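Local coordinates for group II chitinase (Ostrinia furnacalis, PDB 6JAV), which probably hydrolyses internal linkages of chitin as an endochitinase, this chain being its catalytic domain 1, a family 18 glycoside hydrolase crystallised with a thienopyridine inhibitor, at residues Ser1-Tyr7 with Lys369-Leu373; Lys8-Thr14 with Gly343-Asp349; Thr239-Lys243 with Leu338-Gly342; Val245-Pro249 with Lys331-Ile335; Glu274-Tyr278 with Glu289-Arg293. All coordinates share one frame; numbering follows the deposited sequence.

Contact 1. Residues Ser1-Tyr7 with Lys369-Leu373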
# COMPACT_ATOMS: atom_id res chain seq x y z
N SER A 1 13.51 -18.54 6.75
CA SER A 1 12.17 -18.07 7.12
C SER A 1 12.09 -16.57 7.42
O SER A 1 12.93 -16.01 8.14
CB SER A 1 11.65 -18.90 8.29
OG SER A 1 10.82 -18.15 9.14
N LEU A 2 11.08 -15.90 6.85
CA LEU A 2 10.92 -14.47 7.10
C LEU A 2 10.68 -14.20 8.58
O LEU A 2 11.14 -13.19 9.11
CB LEU A 2 9.76 -13.92 6.27
CG LEU A 2 10.03 -13.83 4.78
CD1 LEU A 2 8.69 -13.67 4.05
CD2 LEU A 2 10.96 -12.66 4.50
N LEU A 3 9.93 -15.08 9.26
CA LEU A 3 9.61 -14.81 10.65
C LEU A 3 10.85 -14.81 11.52
O LEU A 3 10.92 -14.05 12.49
CB LEU A 3 8.58 -15.82 11.16
CG LEU A 3 7.16 -15.64 10.65
CD1 LEU A 3 6.31 -16.82 11.12
CD2 LEU A 3 6.56 -14.34 11.16
N ASN A 4 11.86 -15.61 11.17
CA ASN A 4 13.11 -15.64 11.92
C ASN A 4 14.12 -14.60 11.46
O ASN A 4 15.20 -14.49 12.05
CB ASN A 4 13.75 -17.04 11.85
CG ASN A 4 12.91 -18.10 12.55
OD1 ASN A 4 12.20 -17.82 13.52
ND2 ASN A 4 12.99 -19.32 12.05
N SER A 5 13.81 -13.84 10.43
CA SER A 5 14.72 -12.83 9.90
C SER A 5 14.57 -11.52 10.67
O SER A 5 13.68 -11.35 11.51
CB SER A 5 14.47 -12.60 8.42
OG SER A 5 13.41 -11.66 8.25
N ARG A 6 15.47 -10.57 10.37
CA ARG A 6 15.41 -9.24 10.96
C ARG A 6 14.42 -8.31 10.26
O ARG A 6 14.31 -7.14 10.66
CB ARG A 6 16.82 -8.61 10.94
CG ARG A 6 17.27 -8.13 9.58
CD ARG A 6 18.78 -7.91 9.45
NE ARG A 6 19.29 -6.90 10.38
CZ ARG A 6 19.57 -5.63 10.06
NH1 ARG A 6 19.37 -5.13 8.85
NH2 ARG A 6 20.07 -4.83 11.01
N TYR A 7 13.69 -8.79 9.25
CA TYR A 7 12.82 -7.93 8.45
C TYR A 7 11.36 -8.34 8.59
O TYR A 7 11.04 -9.52 8.76
CB TYR A 7 13.20 -8.00 6.98
CG TYR A 7 14.58 -7.47 6.73
CD1 TYR A 7 14.86 -6.11 6.93
CD2 TYR A 7 15.62 -8.31 6.36
CE1 TYR A 7 16.15 -5.61 6.74
CE2 TYR A 7 16.91 -7.82 6.17
CZ TYR A 7 17.16 -6.47 6.37
OH TYR A 7 18.44 -5.97 6.18
N LYS A 369 10.81 -11.89 -0.90
CA LYS A 369 11.22 -12.80 0.17
C LYS A 369 12.65 -13.26 -0.04
O LYS A 369 13.47 -13.23 0.90
CB LYS A 369 10.26 -14.00 0.22
CG LYS A 369 10.78 -15.11 1.09
CD LYS A 369 9.76 -16.24 1.13
CE LYS A 369 10.25 -17.41 1.97
NZ LYS A 369 9.26 -18.53 1.92
N THR A 370 12.98 -13.70 -1.25
CA THR A 370 14.31 -14.23 -1.50
C THR A 370 15.37 -13.17 -1.28
O THR A 370 16.42 -13.44 -0.67
CB THR A 370 14.38 -14.77 -2.92
OG1 THR A 370 13.50 -15.89 -3.02
CG2 THR A 370 15.81 -15.21 -3.26
N GLU A 371 15.11 -11.94 -1.72
CA GLU A 371 16.11 -10.89 -1.52
C GLU A 371 16.22 -10.49 -0.05
O GLU A 371 17.33 -10.24 0.44
CB GLU A 371 15.82 -9.71 -2.44
CG GLU A 371 17.02 -8.73 -2.58
CD GLU A 371 18.29 -9.39 -3.15
OE1 GLU A 371 18.22 -10.08 -4.18
OE2 GLU A 371 19.38 -9.18 -2.57
N LEU A 372 15.11 -10.44 0.69
CA LEU A 372 15.19 -10.12 2.11
C LEU A 372 16.00 -11.16 2.87
O LEU A 372 16.68 -10.82 3.85
CB LEU A 372 13.79 -10.05 2.73
CG LEU A 372 13.00 -8.78 2.43
CD1 LEU A 372 11.61 -8.93 3.03
CD2 LEU A 372 13.71 -7.55 3.05
N LEU A 373 15.91 -12.43 2.47
CA LEU A 373 16.60 -13.52 3.14
C LEU A 373 18.04 -13.69 2.66
O LEU A 373 18.80 -14.43 3.29
CB LEU A 373 15.84 -14.84 2.99
CG LEU A 373 14.47 -14.84 3.69
CD1 LEU A 373 13.72 -16.12 3.39
CD2 LEU A 373 14.63 -14.66 5.20
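In the lead-in to the first strand of the family 18 (β/α)8 barrel, L2, S5 and Y7 lie along K369, L372 and L373 on the last turns of helix 363-373. The meeting is apolar. L2 divides its two methyls: CD1 rests on K369 CG at 3.9 Å, while CD2 faces L372 CD1 at 4.1 Å, the two leucines crossing at about a right angle. L372 turns its other branch to Y7, CD2 over one face of the ring, 4.2 Å from its centroid. R6 CG lies over the opposite face, so the ring is held between the two; R6 NH1 also donates to Y7 OH (2.9 Å), the hydroxyl lying in the guanidinium plane. L373 CD2 faces both S1 O and S5 CB, the latter 3.8 Å away. The approaching segment is shaped by S5, whose OG donates to L2 O at 2.9 Å and accepts from Y7 N at 3.1 Å, an ST turn that follows the type I turn L2-S5. OG is set between the backbone N and the carbonyl carbon (chi1 84°), where both bonds can form. K369 runs fully extended past L2, and its NZ bonds S34 O. Among the neighbours, L2 and L372 both touch L9 of strand 8-14, while L372 also meets V332 and Y7 meets K336 on helix 325-337.

Contact 2. Residues Lys8-Thr14 with Gly343-Asp349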
# COMPACT_ATOMS: atom_id res chain seq x y z
N LYS A 8 10.49 -7.34 8.47
CA LYS A 8 9.07 -7.57 8.25
C LYS A 8 8.78 -7.59 6.75
O LYS A 8 9.45 -6.92 5.95
CB LYS A 8 8.26 -6.41 8.83
CG LYS A 8 8.36 -6.28 10.37
CD LYS A 8 7.47 -5.13 10.88
CE LYS A 8 7.51 -5.00 12.40
NZ LYS A 8 8.88 -4.68 12.90
N LEU A 9 7.75 -8.34 6.40
CA LEU A 9 7.15 -8.29 5.05
C LEU A 9 5.65 -8.19 5.31
O LEU A 9 5.00 -9.17 5.70
CB LEU A 9 7.54 -9.51 4.21
CG LEU A 9 7.55 -9.30 2.69
CD1 LEU A 9 8.04 -10.54 1.92
CD2 LEU A 9 6.23 -8.82 2.15
N VAL A 10 5.12 -6.97 5.18
CA VAL A 10 3.75 -6.65 5.53
C VAL A 10 2.91 -6.77 4.26
O VAL A 10 3.13 -6.05 3.28
CB VAL A 10 3.65 -5.24 6.12
CG1 VAL A 10 2.21 -4.88 6.45
CG2 VAL A 10 4.52 -5.09 7.39
N CYS A 11 1.95 -7.70 4.26
CA CYS A 11 1.15 -8.00 3.08
C CYS A 11 -0.26 -7.49 3.29
O CYS A 11 -0.92 -7.90 4.26
CB CYS A 11 1.04 -9.50 2.87
SG CYS A 11 2.61 -10.33 2.55
N TYR A 12 -0.76 -6.65 2.38
CA TYR A 12 -2.16 -6.25 2.43
C TYR A 12 -3.05 -7.27 1.73
O TYR A 12 -2.76 -7.71 0.61
CB TYR A 12 -2.38 -4.84 1.84
CG TYR A 12 -2.03 -3.73 2.81
CD1 TYR A 12 -0.72 -3.25 2.91
CD2 TYR A 12 -3.00 -3.20 3.65
CE1 TYR A 12 -0.37 -2.27 3.84
CE2 TYR A 12 -2.66 -2.21 4.58
CZ TYR A 12 -1.35 -1.78 4.66
OH TYR A 12 -1.01 -0.78 5.57
N TYR A 13 -4.12 -7.64 2.42
CA TYR A 13 -5.20 -8.47 1.92
C TYR A 13 -6.39 -7.54 1.64
O TYR A 13 -6.60 -6.57 2.39
CB TYR A 13 -5.57 -9.50 3.02
CG TYR A 13 -6.85 -10.22 2.70
CD1 TYR A 13 -6.85 -11.33 1.87
CD2 TYR A 13 -8.06 -9.73 3.14
CE1 TYR A 13 -8.07 -11.95 1.51
CE2 TYR A 13 -9.25 -10.33 2.80
CZ TYR A 13 -9.24 -11.42 1.98
OH TYR A 13 -10.46 -11.99 1.64
N THR A 14 -7.15 -7.80 0.58
CA THR A 14 -8.30 -6.96 0.25
C THR A 14 -9.56 -7.81 0.16
O THR A 14 -9.58 -8.84 -0.54
CB THR A 14 -8.08 -6.12 -1.04
OG1 THR A 14 -7.96 -6.95 -2.21
CG2 THR A 14 -6.80 -5.28 -0.92
N GLY A 343 9.68 -4.58 4.22
CA GLY A 343 8.97 -4.24 3.01
C GLY A 343 7.49 -4.43 3.22
O GLY A 343 7.05 -5.08 4.18
N MET A 344 6.71 -3.85 2.32
CA MET A 344 5.25 -3.95 2.36
C MET A 344 4.78 -4.09 0.92
O MET A 344 5.39 -3.50 0.02
CB MET A 344 4.64 -2.69 2.99
CG MET A 344 3.12 -2.61 2.98
SD MET A 344 2.50 -1.79 1.49
CE MET A 344 2.67 -0.06 1.96
N ILE A 345 3.69 -4.85 0.70
CA ILE A 345 3.13 -4.97 -0.65
C ILE A 345 1.66 -4.59 -0.67
O ILE A 345 0.88 -4.95 0.22
CB ILE A 345 3.32 -6.37 -1.27
CG1 ILE A 345 2.63 -7.47 -0.45
CG2 ILE A 345 4.80 -6.66 -1.46
CD1 ILE A 345 2.00 -8.57 -1.33
N TRP A 346 1.28 -3.86 -1.72
CA TRP A 346 -0.10 -3.65 -2.11
C TRP A 346 -0.24 -4.33 -3.46
O TRP A 346 0.24 -3.78 -4.47
CB TRP A 346 -0.42 -2.16 -2.28
CG TRP A 346 -1.91 -2.06 -2.56
CD1 TRP A 346 -2.55 -2.14 -3.79
CD2 TRP A 346 -2.94 -2.01 -1.58
NE1 TRP A 346 -3.92 -2.09 -3.61
CE2 TRP A 346 -4.17 -2.02 -2.26
CE3 TRP A 346 -2.93 -1.96 -0.18
CZ2 TRP A 346 -5.39 -1.96 -1.58
CZ3 TRP A 346 -4.14 -1.89 0.49
CH2 TRP A 346 -5.34 -1.89 -0.21
N ALA A 347 -0.91 -5.49 -3.54
CA ALA A 347 -1.56 -6.23 -2.45
C ALA A 347 -1.45 -7.71 -2.89
O ALA A 347 -1.08 -8.01 -4.04
CB ALA A 347 -3.03 -5.83 -2.33
N LEU A 348 -1.76 -8.63 -1.97
CA LEU A 348 -1.58 -10.06 -2.24
C LEU A 348 -2.25 -10.50 -3.54
O LEU A 348 -1.68 -11.29 -4.31
CB LEU A 348 -2.16 -10.85 -1.07
CG LEU A 348 -1.28 -10.90 0.17
CD1 LEU A 348 -2.09 -11.29 1.43
CD2 LEU A 348 -0.10 -11.85 -0.04
N ASP A 349 -3.46 -10.01 -3.78
CA ASP A 349 -4.30 -10.50 -4.87
C ASP A 349 -3.94 -9.91 -6.21
O ASP A 349 -4.61 -10.22 -7.20
CB ASP A 349 -5.75 -10.11 -4.56
CG ASP A 349 -5.88 -8.64 -4.21
OD1 ASP A 349 -5.71 -8.29 -3.01
OD2 ASP A 349 -6.09 -7.81 -5.11
O HOH W 1 -5.90 -9.94 -0.95
O HOH W 2 -7.22 -5.40 -4.68
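Y12 and W346 come together through their first torsions: Y12 CG lies opposite its carbonyl carbon (chi1 -80°), W346 CG opposite its backbone N (chi1 -175°). W346 CE3 thereby reaches Y12 CB at 3.6 Å, and the rings, inclined at 43°, meet obliquely. M344, bent at chi2 and chi3, brings CG to the edge of the Y12 ring, 3.6 Å from CE1, with SD beside it in a Met-aromatic contact. The strands run parallel; V10 is held to strand 343-346 by both its backbone groups, N to G343 O and O to I345 N, each 2.9 Å. The pairing outlasts the cis peptide between W346 and A347, for L348 N still reaches Y12 O at 2.9 Å, nearly straight. T14 OG1 then donates to D349 OD1 (2.7 Å) from above the carboxylate plane, two waters bridge the same residues, and R20 pairs with D349 OD2. C11, disulfide-bonded to C36, packs on L348. Y12 OH bonds D124 of the family's DxDxE signature. This parallel pairing of first and last strands closes a (β/α)8 barrel; cis-linked W346, its side chain about 5 Å from the bound inhibitor, is consistent with the tryptophan flooring the substrate cleft in family 18 chitinases.

Contact 3. Residues Thr239-Lys243 with Leu338-Gly342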
# COMPACT_ATOMS: atom_id res chain seq x y z
N THR A 239 11.88 9.69 11.87
CA THR A 239 11.47 8.29 11.98
C THR A 239 12.70 7.39 12.04
O THR A 239 13.55 7.45 11.14
CB THR A 239 10.65 7.89 10.76
OG1 THR A 239 9.58 8.82 10.60
CG2 THR A 239 10.04 6.50 10.93
N PRO A 240 12.80 6.50 13.04
CA PRO A 240 13.87 5.48 13.02
C PRO A 240 13.74 4.54 11.83
O PRO A 240 12.63 4.18 11.43
CB PRO A 240 13.68 4.72 14.34
CG PRO A 240 12.83 5.64 15.23
CD PRO A 240 11.96 6.43 14.25
N ALA A 241 14.88 4.12 11.28
CA ALA A 241 14.85 3.17 10.17
C ALA A 241 14.05 1.92 10.53
O ALA A 241 13.32 1.37 9.68
CB ALA A 241 16.28 2.79 9.76
N SER A 242 14.20 1.42 11.76
CA SER A 242 13.55 0.18 12.14
C SER A 242 12.03 0.27 12.10
O SER A 242 11.38 -0.77 12.03
CB SER A 242 13.98 -0.24 13.54
OG SER A 242 13.34 0.56 14.52
N LYS A 243 11.47 1.48 12.14
CA LYS A 243 10.02 1.65 12.11
C LYS A 243 9.47 1.71 10.70
O LYS A 243 8.25 1.60 10.52
CB LYS A 243 9.61 2.93 12.86
CG LYS A 243 9.92 2.96 14.36
CD LYS A 243 9.01 2.01 15.08
CE LYS A 243 9.17 2.04 16.61
NZ LYS A 243 8.31 3.05 17.25
N LEU A 338 19.68 0.44 3.93
CA LEU A 338 19.29 1.46 4.90
C LEU A 338 18.86 0.86 6.23
O LEU A 338 18.45 1.62 7.13
CB LEU A 338 18.16 2.32 4.34
CG LEU A 338 18.50 3.26 3.17
CD1 LEU A 338 17.28 4.08 2.79
CD2 LEU A 338 19.66 4.19 3.50
N ASN A 339 18.92 -0.47 6.38
CA ASN A 339 18.51 -1.15 7.60
C ASN A 339 17.07 -0.84 7.99
O ASN A 339 16.74 -0.76 9.18
CB ASN A 339 19.47 -0.86 8.77
CG ASN A 339 20.81 -1.47 8.53
OD1 ASN A 339 20.93 -2.69 8.52
ND2 ASN A 339 21.83 -0.64 8.31
N LEU A 340 16.20 -0.68 6.98
CA LEU A 340 14.80 -0.41 7.25
C LEU A 340 14.16 -1.62 7.92
O LEU A 340 14.70 -2.73 7.93
CB LEU A 340 14.02 -0.07 5.98
CG LEU A 340 14.56 1.07 5.12
CD1 LEU A 340 13.66 1.29 3.90
CD2 LEU A 340 14.69 2.37 5.93
N GLY A 341 12.96 -1.38 8.48
CA GLY A 341 12.23 -2.44 9.15
C GLY A 341 11.83 -3.56 8.22
O GLY A 341 11.69 -4.71 8.66
N GLY A 342 11.62 -3.26 6.95
CA GLY A 342 11.29 -4.30 5.97
C GLY A 342 10.52 -3.72 4.80
O GLY A 342 10.69 -2.55 4.44
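L340 and A241 meet where two connections enter neighbouring barrel strands, at the end of the (β/α)8 barrel where its strands begin. Segment 338-342 carries the chain from helix 325-337 to strand 342-346, and it starts with a Schellman motif, N339 taking positive phi as the helix ends. Segment 239-243 winds into a short 3-10 turn, closed by K243 N on P240 O at 3.0 Å, just ahead of strand 244-257. The L340 side chain starts at CB, 4.0 Å from A241 O, although it sets off away from the turn. CG stands opposite the carbonyl carbon (chi1 -54°), which brings one branch back: CD2 lies 4.1 Å from A241 O and 4.2 Å from A241 CB. Beyond this pair, L340 packs on I231 of helix 227-236. The methyl of A241 points toward segment 338-342, where L338 O and N339 O both approach its CB at 3.6 Å; M235 touches it from helix 227-236. The methyl thus packs against two backbone carbonyls of the turn that ends the helix. Polar contacts across the junction are modest. N339 OD1 turns instead to R6. A241 O receives the L340 CA as a CA-H...O contact and, at only 125°, a weak hydrogen bond from G341 N. Alongside, with no side chain standing between the backbones, G341 CA comes within 3.4 Å of S242 O.

Contact 4. Residues Val245-Pro249 with Lys331-Ile335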
# COMPACT_ATOMS: atom_id res chain seq x y z
N VAL A 245 8.60 0.44 6.97
CA VAL A 245 8.52 -0.61 5.95
C VAL A 245 8.17 0.07 4.63
O VAL A 245 7.26 0.92 4.58
CB VAL A 245 7.54 -1.76 6.32
CG1 VAL A 245 7.99 -2.42 7.63
CG2 VAL A 245 6.13 -1.29 6.45
N MET A 246 8.91 -0.27 3.58
CA MET A 246 8.79 0.39 2.29
C MET A 246 7.78 -0.33 1.40
O MET A 246 7.97 -1.51 1.07
CB MET A 246 10.14 0.44 1.59
CG MET A 246 10.03 1.20 0.27
SD MET A 246 11.69 1.51 -0.37
CE MET A 246 11.84 0.05 -1.32
N GLY A 247 6.78 0.41 0.94
CA GLY A 247 5.77 -0.17 0.07
C GLY A 247 6.28 -0.45 -1.34
O GLY A 247 7.03 0.33 -1.93
N MET A 248 5.79 -1.55 -1.91
CA MET A 248 6.08 -1.93 -3.27
C MET A 248 4.78 -2.34 -3.97
O MET A 248 3.98 -3.11 -3.39
CB MET A 248 7.13 -3.04 -3.29
CG MET A 248 8.61 -2.56 -2.90
SD MET A 248 9.61 -3.99 -2.54
CE MET A 248 9.07 -4.33 -0.88
N PRO A 249 4.51 -1.82 -5.16
CA PRO A 249 3.24 -2.11 -5.86
C PRO A 249 3.29 -3.42 -6.64
O PRO A 249 4.24 -3.70 -7.38
CB PRO A 249 3.10 -0.92 -6.83
CG PRO A 249 4.54 -0.58 -7.18
CD PRO A 249 5.37 -0.87 -5.91
N LYS A 331 15.03 -2.69 -5.21
CA LYS A 331 14.35 -2.04 -4.10
C LYS A 331 14.59 -2.75 -2.77
O LYS A 331 14.77 -2.09 -1.74
CB LYS A 331 12.85 -1.92 -4.40
CG LYS A 331 12.53 -0.90 -5.45
CD LYS A 331 11.03 -0.79 -5.68
CE LYS A 331 10.71 0.35 -6.63
NZ LYS A 331 9.25 0.58 -6.77
N VAL A 332 14.60 -4.09 -2.76
CA VAL A 332 14.86 -4.81 -1.51
C VAL A 332 16.31 -4.64 -1.07
O VAL A 332 16.59 -4.54 0.13
CB VAL A 332 14.40 -6.28 -1.60
CG1 VAL A 332 14.72 -7.01 -0.32
CG2 VAL A 332 12.88 -6.34 -1.88
N ASN A 333 17.26 -4.61 -2.01
CA ASN A 333 18.64 -4.29 -1.61
C ASN A 333 18.72 -2.90 -1.01
O ASN A 333 19.49 -2.68 -0.06
CB ASN A 333 19.57 -4.44 -2.81
CG ASN A 333 19.99 -5.88 -3.02
OD1 ASN A 333 19.70 -6.49 -4.06
ND2 ASN A 333 20.67 -6.45 -2.03
N PHE A 334 17.91 -1.96 -1.51
CA PHE A 334 17.84 -0.61 -0.93
C PHE A 334 17.31 -0.67 0.51
O PHE A 334 17.88 -0.05 1.42
CB PHE A 334 16.96 0.25 -1.83
CG PHE A 334 16.61 1.60 -1.29
CD1 PHE A 334 17.47 2.68 -1.50
CD2 PHE A 334 15.40 1.83 -0.64
CE1 PHE A 334 17.13 3.96 -1.04
CE2 PHE A 334 15.07 3.11 -0.17
CZ PHE A 334 15.95 4.17 -0.38
N ILE A 335 16.24 -1.45 0.73
CA ILE A 335 15.70 -1.66 2.08
C ILE A 335 16.80 -2.14 3.02
O ILE A 335 16.99 -1.60 4.12
CB ILE A 335 14.52 -2.65 2.01
CG1 ILE A 335 13.32 -1.97 1.34
CG2 ILE A 335 14.16 -3.22 3.42
CD1 ILE A 335 12.19 -3.00 1.01
O HOH W 3 8.23 1.26 -4.19
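M246 and M248 reach from strand 244-257 toward helix 325-337 and supply most of the strand's share of this buried contact. The thioether of M246 bends at chi3 (90°), putting CE 3.7 Å from I335 CG1 and close to K331 O, while SD meets the edge of the F334 ring, 3.7 Å from CD2, a Met-aromatic contact. M248 bends in the other sense (chi3 -79°): its CE reaches I335 CD1 tip to tip at 3.9 Å, and SD is crossed by V332 CG2 at 4.1 Å. K331 slides past M248 in the opposite direction, CD against CG, and runs extended to the P249 ring. At its end a water accepts from K331 NZ (2.9 Å) and donates to G247 O (2.7 Å), a polar link beside the apolar contacts; D323, in a salt bridge with K331 NZ, fixes the end of this lysine. Further out, T197 OG1 bonds G247 O, and I368 of helix 363-373 packs on M248 and V332. F334 touches N228, the glycosylated asparagine. Strand and helix segments run antiparallel, at 173°, with axes 9.9 Å apart: this is the outer helix laid over its strand that a (β/α)8 barrel repeats around its wall.

Contact 5. Residues Glu274-Tyr278 with Glu289-Arg293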
# COMPACT_ATOMS: atom_id res chain seq x y z
N GLU A 274 -7.39 1.53 -20.52
CA GLU A 274 -8.59 0.70 -20.55
C GLU A 274 -8.58 -0.26 -19.36
O GLU A 274 -7.53 -0.82 -19.03
CB GLU A 274 -8.63 -0.10 -21.85
CG GLU A 274 -8.89 0.78 -23.07
CD GLU A 274 -8.61 0.08 -24.40
OE1 GLU A 274 -8.61 0.77 -25.44
OE2 GLU A 274 -8.38 -1.15 -24.40
N PRO A 275 -9.72 -0.46 -18.68
CA PRO A 275 -9.75 -1.38 -17.53
C PRO A 275 -9.33 -2.79 -17.91
O PRO A 275 -9.59 -3.28 -19.02
CB PRO A 275 -11.22 -1.36 -17.10
CG PRO A 275 -11.77 -0.07 -17.63
CD PRO A 275 -11.03 0.18 -18.92
N GLY A 276 -8.67 -3.45 -16.96
CA GLY A 276 -8.39 -4.86 -17.10
C GLY A 276 -9.64 -5.70 -16.92
O GLY A 276 -10.59 -5.32 -16.24
N GLU A 277 -9.60 -6.90 -17.50
CA GLU A 277 -10.79 -7.75 -17.43
C GLU A 277 -11.03 -8.32 -16.04
O GLU A 277 -12.17 -8.71 -15.73
CB GLU A 277 -10.69 -8.87 -18.47
CG GLU A 277 -9.64 -9.88 -18.17
CD GLU A 277 -8.31 -9.59 -18.85
OE1 GLU A 277 -7.94 -8.40 -19.01
OE2 GLU A 277 -7.63 -10.57 -19.21
N TYR A 278 -10.01 -8.39 -15.18
CA TYR A 278 -10.22 -8.90 -13.83
C TYR A 278 -10.40 -7.80 -12.80
O TYR A 278 -11.22 -7.95 -11.89
CB TYR A 278 -9.06 -9.78 -13.40
CG TYR A 278 -8.94 -11.03 -14.22
CD1 TYR A 278 -9.75 -12.13 -13.96
CD2 TYR A 278 -8.06 -11.09 -15.28
CE1 TYR A 278 -9.65 -13.27 -14.73
CE2 TYR A 278 -7.94 -12.22 -16.04
CZ TYR A 278 -8.74 -13.31 -15.76
OH TYR A 278 -8.62 -14.42 -16.54
N GLU A 289 -2.31 -9.11 -14.93
CA GLU A 289 -2.85 -8.59 -16.18
C GLU A 289 -1.73 -8.04 -17.07
O GLU A 289 -1.74 -8.25 -18.30
CB GLU A 289 -3.89 -7.52 -15.87
CG GLU A 289 -5.18 -8.13 -15.25
CD GLU A 289 -6.15 -7.10 -14.72
OE1 GLU A 289 -5.75 -6.13 -14.04
OE2 GLU A 289 -7.38 -7.26 -14.94
N ILE A 290 -0.75 -7.37 -16.47
CA ILE A 290 0.36 -6.79 -17.24
C ILE A 290 1.23 -7.88 -17.84
O ILE A 290 1.59 -7.82 -19.03
CB ILE A 290 1.17 -5.86 -16.31
CG1 ILE A 290 0.33 -4.67 -15.88
CG2 ILE A 290 2.47 -5.41 -17.01
CD1 ILE A 290 0.99 -3.86 -14.74
N CYS A 291 1.60 -8.88 -17.04
CA CYS A 291 2.51 -9.89 -17.55
C CYS A 291 1.88 -10.68 -18.70
O CYS A 291 2.58 -11.07 -19.64
CB CYS A 291 3.06 -10.78 -16.42
SG CYS A 291 1.85 -11.79 -15.53
N ASP A 292 0.56 -10.89 -18.65
CA ASP A 292 -0.12 -11.56 -19.76
C ASP A 292 -0.09 -10.71 -21.02
O ASP A 292 0.08 -11.25 -22.13
CB ASP A 292 -1.57 -11.87 -19.37
CG ASP A 292 -2.31 -12.64 -20.49
OD1 ASP A 292 -1.82 -13.71 -20.86
OD2 ASP A 292 -3.35 -12.16 -20.96
N ARG A 293 -0.27 -9.40 -20.89
CA ARG A 293 -0.19 -8.53 -22.06
C ARG A 293 1.19 -8.61 -22.71
O ARG A 293 1.30 -8.65 -23.94
CB ARG A 293 -0.50 -7.09 -21.66
CG ARG A 293 -1.99 -6.85 -21.54
CD ARG A 293 -2.33 -5.74 -20.55
NE ARG A 293 -3.76 -5.42 -20.56
CZ ARG A 293 -4.72 -6.18 -20.03
NH1 ARG A 293 -4.45 -7.34 -19.42
NH2 ARG A 293 -5.99 -5.78 -20.11
O HOH W 4 -8.28 -4.43 -20.99
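E277 OE1 lies at the edge of the R293 guanidinium, in its plane, as does a water; the two side chains pass in opposite directions, their planes 36° apart. R293 NH2 meets E277 OE1 at 3.4 Å, a weak hydrogen bond within a salt bridge. The Y278 ring, likewise, has E289 OE2 at its edge and in its plane, with the E289 carboxylate turned 50° from the ring. That same oxygen accepts from Y278 N at 2.9 Å nearly along its own C-O axis, and G276 CA closes in on it at 3.4 Å. E289 extends beyond CG to get there from helix 287-296, its CG opposite the carbonyl carbon (chi1 -70°). On the helix, R293 NH1 bonds back to E289 O at 3.1 Å from above the carbonyl plane, which steadies the arginine head. The water joins R293 NH2, weakly, to P275 O at 2.6 Å. T279 OG1 and A286 N bond E289 OE1, R356 pairs with E277 OE2, and C291 is disulfide-bonded to C357. Loop and helix lie in the chain between strand 244-257 and helix 325-337, consistent with the α+β insertion of family 18 chitinases. E277 OE1 and E289 OE2 stand 4.3 Å apart, a repulsion that R293 and R356 probably offset; with donors at both its oxygens, buried E289 probably stays ionised and clasps loop 274-278 to the helix.

From the N terminus, segment 1-7 meets the last helix, so contact 1 closes the widest loop. Contact 2 lies just inside it, strand 8-14 pairing with strand 342-346 to complete the barrel. Within that loop, 239-243 closes with 338-342 in contact 3, which encloses contact 4, and contact 5 is the innermost; all five are nested and none crosses another. Contacts 1 to 4 touch: M344 bonds M246 and M248 through the backbone, K8 N reaches G341 O, and R6 joins N339. Contact 5 stands apart, nearest atoms about 8 Å from contacts 2 and 4, tying loop 274-278 to helix 287-296 beyond the cluster where first and last barrel strands meet.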